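Local coordinates for 4-diphosphocytidyl-2C-methyl-D-erythritol synthase (Neisseria gonorrhoeae, PDB 1VGW), which probably catalyses formation of 4-diphosphocytidyl-2-C-methyl-D-erythritol and diphosphate from CTP and 2-C-methyl-D-erythritol 4-phosphate in isoprenoid biosynthesis, at residues R75-G80 with A93-T98; G187-T190 with S194-E197. All coordinates share one frame; numbering follows the deposited sequence.

From the N terminus, the chain first runs through the parallel strands 7-12 and 52-56 to the edge strand 75-77. Contact 1 opens there and closes on helix 84-98 at 93-98; twelve residues lie between its segments, nine of them helical, so it joins that helix to the strand before it. Contact 2 comes much later, after helix 174-180. It closes a short loop of three residues, tying 187-190 to helix 192-197 near the second subunit. The contacts follow in series, neither nesting nor crossing. The centres of contacts 1 and 2 lie about 22 Å apart and the nearest atoms of contacts 1 and 2 about 12 Å, so they join separate parts of one cytidylyltransferase fold.

Contact 1 (R75-G80 with A93-T98); sequences RVWKNG and AKLLET
One face of the W77 indole carries the side chain of K94, while L95 CA lies at the edge of the ring, in its plane. The lysine spans the bicyclic system from the six-membered to the five-membered ring: K94 CG lies 3.5 Å from W77 CZ3, and K94 CE stands 3.5 Å above the indole plane, over its centre. Measured against the five-membered ring alone, K94 CE is 3.7 Å from the W77 centroid, a CH-pi contact. The ammonium follows as a cation-pi partner: K94 NZ lies 4.3 Å from the same W77 centroid and only 6° off the normal. Two features of the lysine explain this reach. Its CG stands anti to the backbone N (chi1 -178°), and the chain continues extended beyond it, so methylenes and charge are laid across the same face. The contact thus combines apolar cover with a probable electrostatic attraction to the indole pi cloud.

L95 adds a smaller apolar contact, its CG 3.9 Å from W77 CH2, with the two side chains crossing at about a right angle. N79 reaches the lysine chain from the loop after the strand, where N79 OD1 is 4.2 Å from K94 CD, a packing distance.

The surroundings place this contact at the margin of the central sheet of a Rossmann-like GT-A fold. Strand 75-77 pairs in parallel with strand 52-56 through backbone bonds from W77 to V55 and V57, and both W77 and L95 pack on V54 of that strand and on L100 in the following loop. Helix 84-98 is also tied to the loop after strand 75-77 by a hydrogen bond between N90 ND2 and N79 O.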
ATOM      1  N   ARG B  75      27.900  10.902  -9.281  1.00 36.84           N
ATOM      2  CA  ARG B  75      28.005  12.273  -9.808  1.00 37.94           C
ATOM      3  C   ARG B  75      26.926  13.160  -9.228  1.00 39.91           C
ATOM      4  O   ARG B  75      25.739  12.872  -9.403  1.00 40.77           O
ATOM      5  CB  ARG B  75      27.922  12.227 -11.329  1.00 43.04           C
ATOM      6  CG  ARG B  75      28.952  11.214 -11.897  1.00 40.24           C
ATOM      7  CD  ARG B  75      29.692  11.942 -13.030  1.00 40.31           C
ATOM      8  NE  ARG B  75      30.520  10.969 -13.775  1.00 36.90           N
ATOM      9  CZ  ARG B  75      31.481  11.412 -14.578  1.00 34.84           C
ATOM     10  NH1 ARG B  75      31.655  12.711 -14.711  1.00 31.17           N
ATOM     11  NH2 ARG B  75      32.224  10.557 -15.251  1.00 35.47           N
ATOM     12  N   VAL B  76      27.329  14.241  -8.551  1.00 38.50           N
ATOM     13  CA  VAL B  76      26.356  15.124  -7.930  1.00 36.90           C
ATOM     14  C   VAL B  76      26.207  16.361  -8.785  1.00 38.14           C
ATOM     15  O   VAL B  76      27.069  17.240  -8.724  1.00 37.75           O
ATOM     16  CB  VAL B  76      26.779  15.454  -6.478  1.00 36.01           C
ATOM     17  CG1 VAL B  76      25.992  16.632  -5.920  1.00 35.83           C
ATOM     18  CG2 VAL B  76      26.576  14.248  -5.557  1.00 28.19           C
ATOM     19  N   TRP B  77      25.134  16.463  -9.572  1.00 38.81           N
ATOM     20  CA  TRP B  77      24.960  17.644 -10.434  1.00 40.80           C
ATOM     21  C   TRP B  77      24.046  18.680  -9.801  1.00 41.14           C
ATOM     22  O   TRP B  77      23.029  18.344  -9.171  1.00 39.76           O
ATOM     23  CB  TRP B  77      24.380  17.217 -11.800  1.00 41.89           C
ATOM     24  CG  TRP B  77      25.333  16.420 -12.648  1.00 44.73           C
ATOM     25  CD1 TRP B  77      26.697  16.300 -12.474  1.00 39.85           C
ATOM     26  CD2 TRP B  77      24.996  15.685 -13.832  1.00 42.81           C
ATOM     27  NE1 TRP B  77      27.206  15.516 -13.467  1.00 46.56           N
ATOM     28  CE2 TRP B  77      26.198  15.126 -14.323  1.00 44.62           C
ATOM     29  CE3 TRP B  77      23.813  15.462 -14.534  1.00 41.08           C
ATOM     30  CZ2 TRP B  77      26.247  14.316 -15.461  1.00 42.80           C
ATOM     31  CZ3 TRP B  77      23.858  14.643 -15.659  1.00 43.45           C
ATOM     32  CH2 TRP B  77      25.065  14.087 -16.119  1.00 40.84           C
ATOM     33  N   LYS B  78      24.326  19.959 -10.022  1.00 42.28           N
ATOM     34  CA  LYS B  78      23.496  20.989  -9.374  1.00 47.29           C
ATOM     35  C   LYS B  78      22.647  21.767 -10.345  1.00 48.09           C
ATOM     36  O   LYS B  78      22.687  22.993 -10.420  1.00 49.72           O
ATOM     37  CB  LYS B  78      24.369  21.925  -8.515  1.00 47.88           C
ATOM     38  CG  LYS B  78      25.111  21.166  -7.412  1.00 46.35           C
ATOM     39  CD  LYS B  78      25.920  22.100  -6.546  1.00 49.53           C
ATOM     40  CE  LYS B  78      26.662  21.339  -5.458  1.00 51.90           C
ATOM     41  NZ  LYS B  78      27.628  22.228  -4.763  1.00 56.79           N
ATOM     42  N   ASN B  79      21.826  21.050 -11.111  1.00 48.32           N
ATOM     43  CA  ASN B  79      20.959  21.697 -12.075  1.00 49.21           C
ATOM     44  C   ASN B  79      19.534  21.176 -11.901  1.00 49.14           C
ATOM     45  O   ASN B  79      18.855  20.857 -12.867  1.00 48.26           O
ATOM     46  CB  ASN B  79      21.430  21.522 -13.513  1.00 53.87           C
ATOM     47  CG  ASN B  79      21.590  20.047 -13.860  1.00 53.59           C
ATOM     48  OD1 ASN B  79      22.480  19.411 -13.313  1.00 53.08           O
ATOM     49  ND2 ASN B  79      20.734  19.517 -14.710  1.00 55.52           N
ATOM     50  N   GLY B  80      19.131  21.157 -10.638  1.00 48.99           N
ATOM     51  CA  GLY B  80      17.778  20.771 -10.271  1.00 50.98           C
ATOM     52  C   GLY B  80      16.806  21.807 -10.873  1.00 52.52           C
ATOM     53  O   GLY B  80      17.235  22.895 -11.246  1.00 51.97           O
ATOM     54  N   ALA B  93      18.819  15.167 -20.166  1.00 30.89           N
ATOM     55  CA  ALA B  93      19.444  15.958 -21.224  1.00 32.02           C
ATOM     56  C   ALA B  93      20.946  16.068 -21.051  1.00 34.78           C
ATOM     57  O   ALA B  93      21.745  15.992 -22.001  1.00 36.34           O
ATOM     58  CB  ALA B  93      18.869  17.363 -21.300  1.00 26.56           C
ATOM     59  N   LYS B  94      21.367  16.389 -19.822  1.00 35.68           N
ATOM     60  CA  LYS B  94      22.790  16.504 -19.530  1.00 35.08           C
ATOM     61  C   LYS B  94      23.488  15.169 -19.686  1.00 34.10           C
ATOM     62  O   LYS B  94      24.593  15.155 -20.249  1.00 34.84           O
ATOM     63  CB  LYS B  94      22.998  17.174 -18.170  1.00 35.57           C
ATOM     64  CG  LYS B  94      24.419  17.404 -17.761  1.00 36.88           C
ATOM     65  CD  LYS B  94      24.627  18.552 -16.773  1.00 38.03           C
ATOM     66  CE  LYS B  94      25.955  18.322 -16.038  1.00 42.31           C
ATOM     67  NZ  LYS B  94      26.523  19.552 -15.444  1.00 47.78           N
ATOM     68  N   LEU B  95      22.887  14.024 -19.361  1.00 33.41           N
ATOM     69  CA  LEU B  95      23.577  12.733 -19.568  1.00 33.87           C
ATOM     70  C   LEU B  95      23.914  12.501 -21.056  1.00 35.39           C
ATOM     71  O   LEU B  95      24.906  11.830 -21.407  1.00 33.63           O
ATOM     72  CB  LEU B  95      22.767  11.579 -19.002  1.00 28.92           C
ATOM     73  CG  LEU B  95      22.843  11.220 -17.537  1.00 25.94           C
ATOM     74  CD1 LEU B  95      21.655  10.356 -17.082  1.00 20.15           C
ATOM     75  CD2 LEU B  95      24.113  10.452 -17.176  1.00 24.21           C
ATOM     76  N   LEU B  96      23.032  12.916 -21.960  1.00 34.46           N
ATOM     77  CA  LEU B  96      23.198  12.772 -23.388  1.00 34.46           C
ATOM     78  C   LEU B  96      24.182  13.834 -23.905  1.00 37.14           C
ATOM     79  O   LEU B  96      25.217  13.538 -24.478  1.00 37.36           O
ATOM     80  CB  LEU B  96      21.886  12.973 -24.102  1.00 28.60           C
ATOM     81  CG  LEU B  96      20.942  11.897 -24.526  1.00 30.50           C
ATOM     82  CD1 LEU B  96      21.457  10.492 -24.580  1.00 25.26           C
ATOM     83  CD2 LEU B  96      19.602  11.995 -23.837  1.00 24.49           C
ATOM     84  N   GLU B  97      23.934  15.105 -23.590  1.00 40.21           N
ATOM     85  CA  GLU B  97      24.784  16.203 -24.053  1.00 42.19           C
ATOM     86  C   GLU B  97      26.225  15.939 -23.649  1.00 43.28           C
ATOM     87  O   GLU B  97      27.186  16.224 -24.373  1.00 44.53           O
ATOM     88  CB  GLU B  97      24.312  17.528 -23.482  1.00 49.44           C
ATOM     89  CG  GLU B  97      24.804  18.787 -24.133  1.00 59.79           C
ATOM     90  CD  GLU B  97      26.299  18.951 -24.246  1.00 65.78           C
ATOM     91  OE1 GLU B  97      26.808  19.096 -25.391  1.00 69.90           O
ATOM     92  OE2 GLU B  97      27.002  18.899 -23.206  1.00 66.59           O
ATOM     93  N   THR B  98      26.385  15.400 -22.458  1.00 41.54           N
ATOM     94  CA  THR B  98      27.691  15.088 -21.911  1.00 42.63           C
ATOM     95  C   THR B  98      28.382  13.940 -22.581  1.00 40.15           C
ATOM     96  O   THR B  98      29.622  13.882 -22.549  1.00 40.66           O
ATOM     97  CB  THR B  98      27.510  14.875 -20.378  1.00 47.16           C
ATOM     98  OG1 THR B  98      27.953  16.103 -19.739  1.00 48.45           O
ATOM     99  CG2 THR B  98      28.183  13.703 -19.806  1.00 46.61           C
TER

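Contact 2 (G187-T190 with S194-E197); sequences GGIT and SAVE
I189 and S194 bring the two backbones closest, their CA atoms 5.9 Å apart, where an irregular loop runs beside the start of a helix. Within the loop, G188 is the centre of an inverse gamma turn, closed by a 2.7 Å bond from I189 N to G187 O; both glycines are poorly ordered, so its fine geometry is less certain. One hydrogen bond then joins the segments: T190 N donates to S194 OG over 3.0 Å, nearly straight at 160°. With chi1 at 84°, the serine hydroxyl sits between its own backbone N and carbonyl carbon, on the side where the loop amide meets it.

The pairing belongs to the entry into helix 192-197, where D191 OD2 accepts a hydrogen bond from S194 N, so this serine is gripped through both backbone and side chain. Around the hydroxyl, I189 CB packs at 3.4 Å from S194 OG. Farther along the helix, I189 CD1 touches A195 CB at 4.1 Å.

The side chain of T190 lies about 11 Å from that of K214, predicted to position MEP for the nucleophilic attack. The second subunit borders this region: T190 packs on its T145, S194 on its K147, and E197 forms a salt bridge to K147 of that subunit.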
ATOM      1  N   GLY B 187       0.994  17.202 -21.944  1.00 80.77           N
ATOM      2  CA  GLY B 187       1.606  17.654 -20.702  1.00 78.00           C
ATOM      3  C   GLY B 187       0.848  17.155 -19.486  1.00 75.78           C
ATOM      4  O   GLY B 187       1.423  17.100 -18.386  1.00 77.23           O
ATOM      5  N   GLY B 188      -0.399  16.716 -19.638  1.00 72.32           N
ATOM      6  CA  GLY B 188      -1.160  16.212 -18.487  1.00 67.45           C
ATOM      7  C   GLY B 188      -0.699  14.819 -18.073  1.00 63.69           C
ATOM      8  O   GLY B 188      -1.496  13.869 -18.130  1.00 64.93           O
ATOM      9  N   ILE B 189       0.545  14.661 -17.651  1.00 57.94           N
ATOM     10  CA  ILE B 189       1.120  13.387 -17.279  1.00 53.79           C
ATOM     11  C   ILE B 189       1.518  13.312 -15.803  1.00 49.70           C
ATOM     12  O   ILE B 189       1.606  14.350 -15.131  1.00 51.20           O
ATOM     13  CB  ILE B 189       2.421  13.125 -18.089  1.00 56.49           C
ATOM     14  CG1 ILE B 189       3.493  14.143 -17.661  1.00 53.75           C
ATOM     15  CG2 ILE B 189       2.197  13.199 -19.582  1.00 55.68           C
ATOM     16  CD1 ILE B 189       4.823  13.494 -17.353  1.00 53.38           C
ATOM     17  N   THR B 190       1.826  12.119 -15.301  1.00 43.13           N
ATOM     18  CA  THR B 190       2.258  11.969 -13.911  1.00 37.29           C
ATOM     19  C   THR B 190       3.652  11.354 -13.800  1.00 34.03           C
ATOM     20  O   THR B 190       4.601  12.124 -13.622  1.00 32.16           O
ATOM     21  CB  THR B 190       1.270  11.155 -13.076  1.00 38.86           C
ATOM     22  OG1 THR B 190       0.860  10.006 -13.844  1.00 37.85           O
ATOM     23  CG2 THR B 190       0.032  11.990 -12.719  1.00 35.89           C
ATOM     24  N   SER B 194       3.866   7.251 -17.860  1.00 30.64           N
ATOM     25  CA  SER B 194       2.739   7.894 -18.515  1.00 30.40           C
ATOM     26  C   SER B 194       3.174   8.812 -19.639  1.00 28.23           C
ATOM     27  O   SER B 194       2.365   9.099 -20.528  1.00 28.54           O
ATOM     28  CB  SER B 194       1.811   8.591 -17.505  1.00 30.89           C
ATOM     29  OG  SER B 194       2.276   9.890 -17.190  1.00 25.91           O
ATOM     30  N   ALA B 195       4.357   9.399 -19.609  1.00 27.44           N
ATOM     31  CA  ALA B 195       4.842  10.182 -20.757  1.00 28.57           C
ATOM     32  C   ALA B 195       5.318   9.218 -21.875  1.00 28.78           C
ATOM     33  O   ALA B 195       5.158   9.520 -23.056  1.00 30.54           O
ATOM     34  CB  ALA B 195       5.977  11.111 -20.448  1.00 28.44           C
ATOM     35  N   VAL B 196       5.842   8.062 -21.526  1.00 28.02           N
ATOM     36  CA  VAL B 196       6.223   7.100 -22.562  1.00 29.18           C
ATOM     37  C   VAL B 196       4.967   6.568 -23.248  1.00 29.16           C
ATOM     38  O   VAL B 196       4.925   6.548 -24.477  1.00 26.88           O
ATOM     39  CB  VAL B 196       7.156   6.014 -22.041  1.00 27.14           C
ATOM     40  CG1 VAL B 196       7.290   4.837 -23.008  1.00 28.88           C
ATOM     41  CG2 VAL B 196       8.588   6.595 -21.868  1.00 28.52           C
ATOM     42  N   GLU B 197       3.913   6.210 -22.519  1.00 28.89           N
ATOM     43  CA  GLU B 197       2.648   5.700 -23.058  1.00 28.58           C
ATOM     44  C   GLU B 197       1.969   6.630 -24.072  1.00 28.48           C
ATOM     45  O   GLU B 197       1.290   6.189 -24.997  1.00 24.07           O
ATOM     46  CB  GLU B 197       1.640   5.437 -21.942  1.00 26.91           C
ATOM     47  CG  GLU B 197       1.980   4.438 -20.866  1.00 30.20           C
ATOM     48  CD  GLU B 197       1.306   4.768 -19.525  1.00 34.07           C
ATOM     49  OE1 GLU B 197       0.151   5.287 -19.505  1.00 30.86           O
ATOM     50  OE2 GLU B 197       1.904   4.546 -18.458  1.00 34.73           O
TER